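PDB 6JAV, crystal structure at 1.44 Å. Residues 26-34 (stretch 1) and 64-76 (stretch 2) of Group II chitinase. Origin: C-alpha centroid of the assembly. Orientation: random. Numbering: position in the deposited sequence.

Stretch 1, residues 26-34: YSPEDIDPS
Stretch 2 64-76: RFYERVVEYKRYG

Packing of a segment with two prolines against a helix illustrates how rigid rings and aromatic side chains can bind two distant parts of a chain, and residues 26-34 and 64-76 of this Group II chitinase, which bury 538 Å² between them, form a compact example. The second stretch begins with R64 at the N-cap (phi/psi 62/32), runs as a helix from F65 and tightens into a 3-10 segment over residues 71-75. The first makes a short 3-10 turn at residues 28-30, then extends through I31 (-64/130) and D32 (-93/109). The chains advance in the same sense: the CA atoms of P28 and V69 lie 5.6 Å apart, those of P33 and Y75 6.9 Å.

P28 occupies the apolar centre, its CA-to-CB bond directed toward the helix. P28, its ring puckered C-gamma exo, presents CD to the face of the F65 ring: P28 CD sits 3.8 Å from the centroid of the F65 ring, 13° off the normal, with F65 at chi1 -87° and chi2 34°. P28 CB meets V69 CG2 at 3.8 Å and R68 CB at 3.7 Å. V69, chi1 t, is compact and buried, and its CG1 also reaches I31 CD1 at 4.2 Å.

Y72, chi1 m and chi2 -86°, carries the contact onward. I31, in the m,t rotamer, covers one face of its ring, with I31 CG2 4.0 Å from the Y72 ring centroid, while P33 CB approaches the edge, 3.9 Å from Y72 CD1. The same P33 CB lies over a face of the Y75 ring (chi1 m, chi2 -89°), 3.7 Å from its centroid. The pucker of P33 is C-gamma endo.

Tyrosine suits position 72 because its apolar ring ends in a polar group: Y72 OH donates a hydrogen bond to P28 O at 2.9 Å. P28 O also accepts from I31 N at 3.1 Å, so the hydroxyl joins the turn's own hydrogen bonding. S27 N to D30 OD2, 2.8 Å, braces the turn further.

At the polar edge, R68 (m, t, p, chi4 -178°) and E29 (m, p, chi3 24°) form a two-pronged salt bridge. R68 NH2 donates to E29 OE1 at 2.8 Å, almost linearly at 177°, and R68 NE to E29 OE2 at 2.9 Å. P28 CD lies over one face of the guanidinium, and E29 OE1 meets it at the edge, near its plane. A water completes the link, donating to E29 OE2 at 3.0 Å and to R68 O at 2.7 Å.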

# COMPACT_ATOMS: atom_id res chain seq x y z
N TYR A 26 13.17 7.24 -9.98
CA TYR A 26 13.06 7.72 -8.61
C TYR A 26 14.20 7.10 -7.81
O TYR A 26 14.47 5.89 -7.94
CB TYR A 26 11.70 7.27 -8.04
CG TYR A 26 11.33 7.91 -6.71
CD1 TYR A 26 11.81 7.36 -5.51
CD2 TYR A 26 10.52 9.05 -6.64
CE1 TYR A 26 11.48 7.93 -4.30
CE2 TYR A 26 10.16 9.62 -5.41
CZ TYR A 26 10.66 9.05 -4.25
OH TYR A 26 10.36 9.56 -3.01
N SER A 27 14.90 7.92 -7.02
CA SER A 27 16.03 7.50 -6.20
C SER A 27 15.77 7.85 -4.75
O SER A 27 14.90 8.69 -4.46
CB SER A 27 17.29 8.27 -6.64
OG SER A 27 17.61 8.01 -8.00
N PRO A 28 16.54 7.30 -3.80
CA PRO A 28 16.34 7.68 -2.38
C PRO A 28 16.35 9.17 -2.10
O PRO A 28 15.57 9.64 -1.27
CB PRO A 28 17.49 6.95 -1.66
CG PRO A 28 17.72 5.71 -2.51
CD PRO A 28 17.48 6.18 -3.96
N GLU A 29 17.20 9.94 -2.77
CA GLU A 29 17.27 11.36 -2.48
C GLU A 29 16.08 12.13 -3.04
O GLU A 29 15.94 13.32 -2.72
CB GLU A 29 18.58 11.94 -2.99
CG GLU A 29 19.81 11.41 -2.22
CD GLU A 29 20.17 9.96 -2.57
OE1 GLU A 29 19.82 9.49 -3.69
OE2 GLU A 29 20.79 9.29 -1.71
N ASP A 30 15.20 11.50 -3.83
CA ASP A 30 13.97 12.16 -4.24
C ASP A 30 12.91 12.17 -3.14
O ASP A 30 11.89 12.87 -3.30
CB ASP A 30 13.37 11.47 -5.46
CG ASP A 30 14.21 11.67 -6.70
OD1 ASP A 30 14.60 12.83 -6.97
OD2 ASP A 30 14.51 10.67 -7.39
N ILE A 31 13.12 11.44 -2.04
CA ILE A 31 12.16 11.45 -0.94
C ILE A 31 12.11 12.85 -0.36
O ILE A 31 13.14 13.46 -0.06
CB ILE A 31 12.56 10.42 0.12
CG1 ILE A 31 12.50 8.99 -0.43
CG2 ILE A 31 11.66 10.55 1.36
CD1 ILE A 31 13.13 7.98 0.53
N ASP A 32 10.90 13.37 -0.21
CA ASP A 32 10.68 14.67 0.42
C ASP A 32 10.40 14.45 1.91
O ASP A 32 9.32 13.95 2.26
CB ASP A 32 9.49 15.37 -0.23
CG ASP A 32 9.29 16.78 0.29
OD1 ASP A 32 9.72 17.12 1.43
OD2 ASP A 32 8.68 17.57 -0.47
N PRO A 33 11.34 14.80 2.80
CA PRO A 33 11.17 14.49 4.23
C PRO A 33 10.11 15.32 4.93
O PRO A 33 9.81 15.03 6.10
CB PRO A 33 12.57 14.76 4.81
CG PRO A 33 13.14 15.82 3.93
CD PRO A 33 12.60 15.51 2.52
N SER A 34 9.53 16.33 4.29
CA SER A 34 8.43 17.03 4.94
C SER A 34 7.09 16.33 4.74
O SER A 34 6.09 16.79 5.31
CB SER A 34 8.33 18.47 4.42
OG SER A 34 7.92 18.48 3.08
N ARG A 64 24.03 1.16 -2.13
CA ARG A 64 23.78 1.68 -0.78
C ARG A 64 22.35 2.21 -0.61
O ARG A 64 22.13 3.14 0.19
CB ARG A 64 24.82 2.72 -0.39
CG ARG A 64 26.26 2.14 -0.46
CD ARG A 64 27.09 2.54 0.71
NE ARG A 64 26.70 3.89 1.10
CZ ARG A 64 26.33 4.25 2.33
NH1 ARG A 64 26.38 3.39 3.33
NH2 ARG A 64 25.97 5.50 2.55
N PHE A 65 21.36 1.62 -1.31
CA PHE A 65 20.00 2.14 -1.17
C PHE A 65 19.47 1.98 0.26
O PHE A 65 18.76 2.87 0.75
CB PHE A 65 19.03 1.47 -2.14
CG PHE A 65 18.94 2.13 -3.50
CD1 PHE A 65 20.05 2.72 -4.09
CD2 PHE A 65 17.74 2.11 -4.22
CE1 PHE A 65 19.95 3.31 -5.37
CE2 PHE A 65 17.65 2.70 -5.48
CZ PHE A 65 18.76 3.29 -6.06
N TYR A 66 19.76 0.86 0.95
CA TYR A 66 19.30 0.77 2.33
C TYR A 66 19.82 1.95 3.15
O TYR A 66 19.05 2.64 3.84
CB TYR A 66 19.76 -0.53 2.99
CG TYR A 66 19.04 -1.81 2.67
CD1 TYR A 66 17.87 -1.86 1.90
CD2 TYR A 66 19.53 -2.99 3.19
CE1 TYR A 66 17.23 -3.09 1.65
CE2 TYR A 66 18.91 -4.20 2.95
CZ TYR A 66 17.76 -4.24 2.19
OH TYR A 66 17.15 -5.47 1.95
N GLU A 67 21.14 2.20 3.08
CA GLU A 67 21.71 3.31 3.83
C GLU A 67 21.12 4.65 3.42
O GLU A 67 20.90 5.53 4.26
CB GLU A 67 23.22 3.33 3.67
CG GLU A 67 23.88 2.10 4.23
CD GLU A 67 23.86 0.99 3.31
OE1 GLU A 67 23.07 1.06 2.35
OE2 GLU A 67 24.56 -0.03 3.47
N ARG A 68 20.87 4.83 2.12
CA ARG A 68 20.40 6.11 1.63
C ARG A 68 18.94 6.37 1.98
O ARG A 68 18.51 7.52 1.91
CB ARG A 68 20.63 6.19 0.11
CG ARG A 68 22.13 6.39 -0.22
CD ARG A 68 22.41 5.90 -1.62
NE ARG A 68 21.72 6.72 -2.60
CZ ARG A 68 21.76 6.49 -3.92
NH1 ARG A 68 22.45 5.45 -4.40
NH2 ARG A 68 21.13 7.31 -4.74
N VAL A 69 18.14 5.34 2.29
CA VAL A 69 16.80 5.59 2.81
C VAL A 69 16.81 5.71 4.34
O VAL A 69 16.11 6.57 4.92
CB VAL A 69 15.84 4.50 2.29
CG1 VAL A 69 14.42 4.71 2.84
CG2 VAL A 69 15.79 4.56 0.76
N VAL A 70 17.63 4.89 5.01
CA VAL A 70 17.82 5.04 6.46
C VAL A 70 18.36 6.42 6.82
O VAL A 70 18.15 6.90 7.94
CB VAL A 70 18.67 3.85 6.96
CG1 VAL A 70 19.17 4.08 8.38
CG2 VAL A 70 17.84 2.55 6.89
N GLU A 71 19.02 7.11 5.88
CA GLU A 71 19.40 8.51 6.02
C GLU A 71 18.28 9.37 6.60
O GLU A 71 18.54 10.30 7.37
CB GLU A 71 19.74 9.06 4.62
CG GLU A 71 19.57 10.57 4.43
CD GLU A 71 20.76 11.28 5.02
OE1 GLU A 71 21.73 10.55 5.36
OE2 GLU A 71 20.70 12.53 5.19
N TYR A 72 17.04 9.07 6.24
CA TYR A 72 15.94 9.95 6.62
C TYR A 72 15.61 9.91 8.11
O TYR A 72 14.87 10.78 8.58
CB TYR A 72 14.70 9.71 5.73
CG TYR A 72 14.97 10.28 4.35
CD1 TYR A 72 14.73 11.61 4.07
CD2 TYR A 72 15.55 9.51 3.35
CE1 TYR A 72 15.02 12.16 2.83
CE2 TYR A 72 15.85 10.05 2.10
CZ TYR A 72 15.59 11.37 1.85
OH TYR A 72 15.89 11.87 0.62
N LYS A 73 16.19 8.97 8.88
CA LYS A 73 16.08 9.06 10.34
C LYS A 73 16.61 10.39 10.86
O LYS A 73 16.20 10.85 11.93
CB LYS A 73 16.83 7.91 11.02
CG LYS A 73 16.33 6.50 10.68
CD LYS A 73 16.97 5.43 11.58
CE LYS A 73 18.47 5.49 11.62
NZ LYS A 73 19.07 4.30 12.34
N ARG A 74 17.51 11.03 10.12
CA ARG A 74 18.09 12.28 10.59
C ARG A 74 17.06 13.39 10.68
O ARG A 74 17.29 14.39 11.38
CB ARG A 74 19.25 12.68 9.68
CG ARG A 74 20.15 13.70 10.37
CD ARG A 74 21.50 13.73 9.75
NE ARG A 74 22.28 14.84 10.28
CZ ARG A 74 23.06 14.76 11.34
NH1 ARG A 74 23.18 13.61 12.00
NH2 ARG A 74 23.73 15.84 11.71
N TYR A 75 15.93 13.26 9.99
CA TYR A 75 14.83 14.21 10.08
C TYR A 75 13.81 13.85 11.15
O TYR A 75 12.83 14.58 11.32
CB TYR A 75 14.10 14.29 8.73
CG TYR A 75 14.96 14.77 7.61
CD1 TYR A 75 15.08 16.13 7.34
CD2 TYR A 75 15.68 13.87 6.82
CE1 TYR A 75 15.89 16.59 6.30
CE2 TYR A 75 16.47 14.33 5.79
CZ TYR A 75 16.58 15.68 5.55
OH TYR A 75 17.38 16.10 4.52
N GLY A 76 14.00 12.75 11.89
CA GLY A 76 13.02 12.29 12.86
C GLY A 76 12.01 11.31 12.28
O GLY A 76 11.10 10.89 13.00
O HOH W 1 20.17 9.52 1.21